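Local atomic coordinates of HPV18 E7 (Human papillomavirus type 18, PDB entry 6IWD), a protein that probably drives quiescent host cells into the cell cycle for viral genome replication, and is seen here as its zinc-binding C-terminal domain. Residues E5-K17 with E23-F36. Numbering follows the deposited sequence.
Sequences EPQRHTMLCMCCK and ELVVESSADDLRAF. With ZN (zinc ion), chain F.
OE2 of E27 is gripped twice by the guanidinium of R8, on one face of the antiparallel beta hairpin of the E7 zinc-binding domain: NH2 reaches its anti side at 2.7 Å, and NE adds a weak bond at 3.3 Å. The two planes stand 54° apart, so this is a skewed salt bridge; the other oxygen of E27, OE1, pairs with K17 of the second subunit. The first two torsions of R8 set CD 3.6 Å from CG1 of V25, and the bend at the third belongs to the guanidinium beyond. Strands 7-14 and 21-28 are joined here by six backbone hydrogen bonds, from Q7–S28 through H9–V26 to M11–L24. V26 and E27 carry the sheet on into the second subunit. T10, L12 and E23 share the face of R8, and CG of E23 touches both CG2 of T10 and CD2 of L12. The opposite face, with H9 and M11, packs on helix 30-41. M11 lays CG 3.9 Å from CE2 of F36, with its sulfur set obliquely to that ring in a Met-aromatic contact. S29 caps the helix, its OG accepting from N of D32. Past the strand, SG of C15 binds the zinc ion at 2.5 Å, with C18, C48 and C51 completing the site. Back at the helix, with CG anti to the backbone N (chi1 171°), L33 swings its CD2 over the imidazole of H9, 3.6 Å from the ring centroid in a CH-pi contact only 10° off the normal.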
loop_
_atom_site.group_PDB
_atom_site.type_symbol
_atom_site.label_atom_id
_atom_site.label_comp_id
_atom_site.label_asym_id
_atom_site.label_seq_id
_atom_site.Cartn_x
_atom_site.Cartn_y
_atom_site.Cartn_z
ATOM N N GLU B 5 10.507 -9.042 -13.226
ATOM C CA GLU B 5 10.185 -10.150 -12.332
ATOM C C GLU B 5 10.457 -9.759 -10.875
ATOM O O GLU B 5 11.361 -8.962 -10.612
ATOM C CB GLU B 5 10.982 -11.404 -12.729
ATOM C CG GLU B 5 10.616 -12.668 -11.946
ATOM C CD GLU B 5 10.893 -13.952 -12.705
ATOM O OE1 GLU B 5 10.433 -14.076 -13.863
ATOM O OE2 GLU B 5 11.556 -14.847 -12.135
ATOM N N PRO B 6 9.654 -10.284 -9.945
ATOM C CA PRO B 6 9.906 -10.037 -8.518
ATOM C C PRO B 6 11.343 -10.353 -8.115
ATOM O O PRO B 6 11.972 -11.280 -8.635
ATOM C CB PRO B 6 8.912 -10.972 -7.824
ATOM C CG PRO B 6 7.766 -11.041 -8.763
ATOM C CD PRO B 6 8.354 -10.948 -10.161
ATOM N N GLN B 7 11.862 -9.562 -7.182
ATOM C CA GLN B 7 13.190 -9.764 -6.627
ATOM C C GLN B 7 13.091 -9.976 -5.123
ATOM O O GLN B 7 12.078 -9.660 -4.493
ATOM C CB GLN B 7 14.113 -8.577 -6.938
ATOM C CG GLN B 7 14.502 -8.456 -8.413
ATOM C CD GLN B 7 15.461 -9.555 -8.869
ATOM O OE1 GLN B 7 15.153 -10.745 -8.790
ATOM N NE2 GLN B 7 16.629 -9.150 -9.356
ATOM N N ARG B 8 14.153 -10.532 -4.551
ATOM C CA ARG B 8 14.210 -10.747 -3.114
ATOM C C ARG B 8 14.728 -9.488 -2.431
ATOM O O ARG B 8 15.724 -8.903 -2.872
ATOM C CB ARG B 8 15.098 -11.940 -2.771
ATOM C CG ARG B 8 15.482 -11.990 -1.305
ATOM C CD ARG B 8 15.573 -13.399 -0.784
ATOM N NE ARG B 8 14.939 -14.368 -1.676
ATOM C CZ ARG B 8 14.896 -15.670 -1.422
ATOM N NH1 ARG B 8 15.440 -16.136 -0.303
ATOM N NH2 ARG B 8 14.310 -16.504 -2.275
ATOM N N HIS B 9 14.040 -9.068 -1.367
ATOM C CA HIS B 9 14.430 -7.909 -0.577
ATOM C C HIS B 9 14.332 -8.254 0.899
ATOM O O HIS B 9 13.504 -9.075 1.303
ATOM C CB HIS B 9 13.545 -6.694 -0.873
ATOM C CG HIS B 9 13.309 -6.461 -2.330
ATOM N ND1 HIS B 9 14.212 -5.797 -3.132
ATOM C CD2 HIS B 9 12.270 -6.800 -3.132
ATOM C CE1 HIS B 9 13.744 -5.745 -4.367
ATOM N NE2 HIS B 9 12.568 -6.345 -4.394
ATOM N N THR B 10 15.177 -7.625 1.710
ATOM C CA THR B 10 15.111 -7.794 3.154
ATOM C C THR B 10 14.693 -6.480 3.799
ATOM O O THR B 10 15.252 -5.426 3.486
ATOM C CB THR B 10 16.445 -8.267 3.736
ATOM O OG1 THR B 10 16.803 -9.516 3.139
ATOM C CG2 THR B 10 16.322 -8.472 5.248
ATOM N N MET B 11 13.704 -6.549 4.683
ATOM C CA MET B 11 13.235 -5.400 5.446
ATOM C C MET B 11 13.641 -5.580 6.902
ATOM O O MET B 11 13.210 -6.537 7.553
ATOM C CB MET B 11 11.719 -5.251 5.344
ATOM C CG MET B 11 11.203 -4.956 3.950
ATOM S SD MET B 11 11.385 -3.218 3.508
ATOM C CE MET B 11 10.539 -2.430 4.878
ATOM N N LEU B 12 14.456 -4.661 7.414
ATOM C CA LEU B 12 14.790 -4.615 8.833
ATOM C C LEU B 12 13.876 -3.627 9.541
ATOM O O LEU B 12 13.700 -2.497 9.082
ATOM C CB LEU B 12 16.250 -4.213 9.047
ATOM C CG LEU B 12 17.272 -5.278 8.647
ATOM C CD1 LEU B 12 18.582 -4.628 8.217
ATOM C CD2 LEU B 12 17.488 -6.223 9.823
ATOM N N CYS B 13 13.276 -4.063 10.639
ATOM C CA CYS B 13 12.417 -3.186 11.419
ATOM C C CYS B 13 12.551 -3.580 12.883
ATOM O O CYS B 13 13.266 -4.525 13.227
ATOM C CB CYS B 13 10.964 -3.254 10.929
ATOM S SG CYS B 13 10.194 -4.924 10.939
ATOM N N MET B 14 11.855 -2.844 13.742
ATOM C CA MET B 14 11.876 -3.065 15.178
ATOM C C MET B 14 10.511 -3.567 15.637
ATOM O O MET B 14 9.475 -3.085 15.168
ATOM C CB MET B 14 12.242 -1.769 15.913
ATOM C CG MET B 14 12.533 -1.925 17.403
ATOM S SD MET B 14 12.657 -0.344 18.308
ATOM C CE MET B 14 10.994 0.295 18.060
ATOM N N CYS B 15 10.509 -4.547 16.540
ATOM C CA CYS B 15 9.260 -4.953 17.168
ATOM C C CYS B 15 8.641 -3.772 17.905
ATOM O O CYS B 15 9.329 -3.023 18.603
ATOM C CB CYS B 15 9.490 -6.111 18.136
ATOM S SG CYS B 15 7.996 -6.552 19.062
ATOM N N CYS B 16 7.332 -3.599 17.741
ATOM C CA CYS B 16 6.668 -2.477 18.386
ATOM C C CYS B 16 6.412 -2.713 19.867
ATOM O O CYS B 16 5.840 -1.836 20.523
ATOM C CB CYS B 16 5.355 -2.150 17.672
ATOM S SG CYS B 16 4.146 -3.488 17.622
ATOM N N LYS B 17 6.827 -3.856 20.409
ATOM C CA LYS B 17 6.623 -4.150 21.821
ATOM C C LYS B 17 7.906 -4.254 22.630
ATOM O O LYS B 17 7.869 -4.006 23.837
ATOM C CB LYS B 17 5.838 -5.458 21.991
ATOM C CG LYS B 17 4.437 -5.420 21.410
ATOM C CD LYS B 17 3.629 -4.278 22.011
ATOM C CE LYS B 17 2.768 -3.616 20.952
ATOM N NZ LYS B 17 2.716 -2.126 21.097
ATOM N N GLU B 23 13.769 -9.238 11.015
ATOM C CA GLU B 23 14.220 -9.372 9.636
ATOM C C GLU B 23 13.097 -10.032 8.838
ATOM O O GLU B 23 12.773 -11.200 9.068
ATOM C CB GLU B 23 15.502 -10.194 9.580
ATOM C CG GLU B 23 16.578 -9.637 8.669
ATOM C CD GLU B 23 17.964 -10.161 9.023
ATOM O OE1 GLU B 23 18.389 -10.000 10.194
ATOM O OE2 GLU B 23 18.621 -10.746 8.131
ATOM N N LEU B 24 12.496 -9.283 7.918
ATOM C CA LEU B 24 11.477 -9.806 7.013
ATOM C C LEU B 24 12.079 -9.946 5.625
ATOM O O LEU B 24 12.725 -9.017 5.127
ATOM C CB LEU B 24 10.255 -8.892 6.952
ATOM C CG LEU B 24 9.561 -8.554 8.260
ATOM C CD1 LEU B 24 8.503 -7.512 8.003
ATOM C CD2 LEU B 24 8.956 -9.809 8.863
ATOM N N VAL B 25 11.878 -11.102 5.009
ATOM C CA VAL B 25 12.398 -11.386 3.680
ATOM C C VAL B 25 11.207 -11.570 2.752
ATOM O O VAL B 25 10.362 -12.445 2.983
ATOM C CB VAL B 25 13.312 -12.620 3.684
ATOM C CG1 VAL B 25 13.827 -12.906 2.282
ATOM C CG2 VAL B 25 14.464 -12.400 4.665
ATOM N N VAL B 26 11.122 -10.732 1.727
ATOM C CA VAL B 26 10.013 -10.775 0.789
ATOM C C VAL B 26 10.546 -10.946 -0.630
ATOM O O VAL B 26 11.715 -10.686 -0.928
ATOM C CB VAL B 26 9.128 -9.510 0.882
ATOM C CG1 VAL B 26 8.443 -9.442 2.241
ATOM C CG2 VAL B 26 9.954 -8.255 0.639
ATOM N N GLU B 27 9.659 -11.388 -1.513
ATOM C CA GLU B 27 9.859 -11.282 -2.950
ATOM C C GLU B 27 8.688 -10.493 -3.505
ATOM O O GLU B 27 7.535 -10.763 -3.147
ATOM C CB GLU B 27 9.959 -12.654 -3.616
ATOM C CG GLU B 27 11.142 -13.450 -3.128
ATOM C CD GLU B 27 11.466 -14.625 -4.027
ATOM O OE1 GLU B 27 10.615 -14.982 -4.875
ATOM O OE2 GLU B 27 12.576 -15.187 -3.889
ATOM N N SER B 28 8.980 -9.501 -4.340
ATOM C CA SER B 28 7.921 -8.628 -4.837
ATOM C C SER B 28 8.464 -7.778 -5.974
ATOM O O SER B 28 9.676 -7.701 -6.198
ATOM C CB SER B 28 7.369 -7.728 -3.725
ATOM O OG SER B 28 8.313 -6.723 -3.407
ATOM N N SER B 29 7.543 -7.129 -6.682
ATOM C CA SER B 29 7.923 -6.102 -7.631
ATOM C C SER B 29 8.462 -4.883 -6.888
ATOM O O SER B 29 8.264 -4.725 -5.675
ATOM C CB SER B 29 6.730 -5.685 -8.483
ATOM O OG SER B 29 5.776 -5.002 -7.670
ATOM N N ALA B 30 9.141 -4.005 -7.639
ATOM C CA ALA B 30 9.640 -2.764 -7.042
ATOM C C ALA B 30 8.501 -1.904 -6.500
ATOM O O ALA B 30 8.621 -1.316 -5.417
ATOM C CB ALA B 30 10.453 -1.973 -8.067
ATOM N N ASP B 31 7.397 -1.797 -7.250
ATOM C CA ASP B 31 6.281 -0.968 -6.796
ATOM C C ASP B 31 5.673 -1.505 -5.507
ATOM O O ASP B 31 5.288 -0.724 -4.624
ATOM C CB ASP B 31 5.201 -0.870 -7.870
ATOM C CG ASP B 31 5.607 0.005 -9.039
ATOM O OD1 ASP B 31 6.631 0.721 -8.942
ATOM O OD2 ASP B 31 4.882 -0.022 -10.058
ATOM N N ASP B 32 5.540 -2.830 -5.388
ATOM C CA ASP B 32 4.955 -3.361 -4.156
ATOM C C ASP B 32 5.929 -3.241 -2.990
ATOM O O ASP B 32 5.504 -3.065 -1.841
ATOM C CB ASP B 32 4.508 -4.813 -4.350
ATOM C CG ASP B 32 3.233 -4.937 -5.205
ATOM O OD1 ASP B 32 2.383 -4.010 -5.212
ATOM O OD2 ASP B 32 3.078 -5.980 -5.878
ATOM N N LEU B 33 7.234 -3.293 -3.268
ATOM C CA LEU B 33 8.217 -3.038 -2.223
ATOM C C LEU B 33 8.082 -1.614 -1.694
ATOM O O LEU B 33 8.079 -1.391 -0.479
ATOM C CB LEU B 33 9.634 -3.295 -2.750
ATOM C CG LEU B 33 10.725 -2.839 -1.769
ATOM C CD1 LEU B 33 10.666 -3.614 -0.470
ATOM C CD2 LEU B 33 12.117 -2.951 -2.385
ATOM N N ARG B 34 7.976 -0.629 -2.596
ATOM C CA ARG B 34 7.826 0.760 -2.153
ATOM C C ARG B 34 6.553 0.935 -1.340
ATOM O O ARG B 34 6.555 1.614 -0.302
ATOM C CB ARG B 34 7.805 1.706 -3.358
ATOM C CG ARG B 34 7.954 3.171 -2.980
ATOM C CD ARG B 34 9.379 3.440 -2.563
ATOM N NE ARG B 34 10.241 3.470 -3.738
ATOM C CZ ARG B 34 11.525 3.124 -3.755
ATOM N NH1 ARG B 34 12.134 2.672 -2.664
ATOM N NH2 ARG B 34 12.189 3.200 -4.891
ATOM N N ALA B 35 5.454 0.324 -1.798
ATOM C CA ALA B 35 4.193 0.425 -1.071
ATOM C C ALA B 35 4.312 -0.157 0.332
ATOM O O ALA B 35 3.746 0.385 1.291
ATOM C CB ALA B 35 3.088 -0.279 -1.861
ATOM N N PHE B 36 5.034 -1.274 0.464
ATOM C CA PHE B 36 5.271 -1.906 1.759
ATOM C C PHE B 36 6.124 -1.015 2.661
ATOM O O PHE B 36 5.808 -0.832 3.844
ATOM C CB PHE B 36 5.937 -3.266 1.515
ATOM C CG PHE B 36 6.115 -4.125 2.750
ATOM C CD1 PHE B 36 5.150 -4.183 3.738
ATOM C CD2 PHE B 36 7.235 -4.939 2.868
ATOM C CE1 PHE B 36 5.331 -4.998 4.866
ATOM C CE2 PHE B 36 7.413 -5.760 3.980
ATOM C CZ PHE B 36 6.461 -5.792 4.973
HETATM ZN ZN ZN F . 9.046 -8.148 20.740
#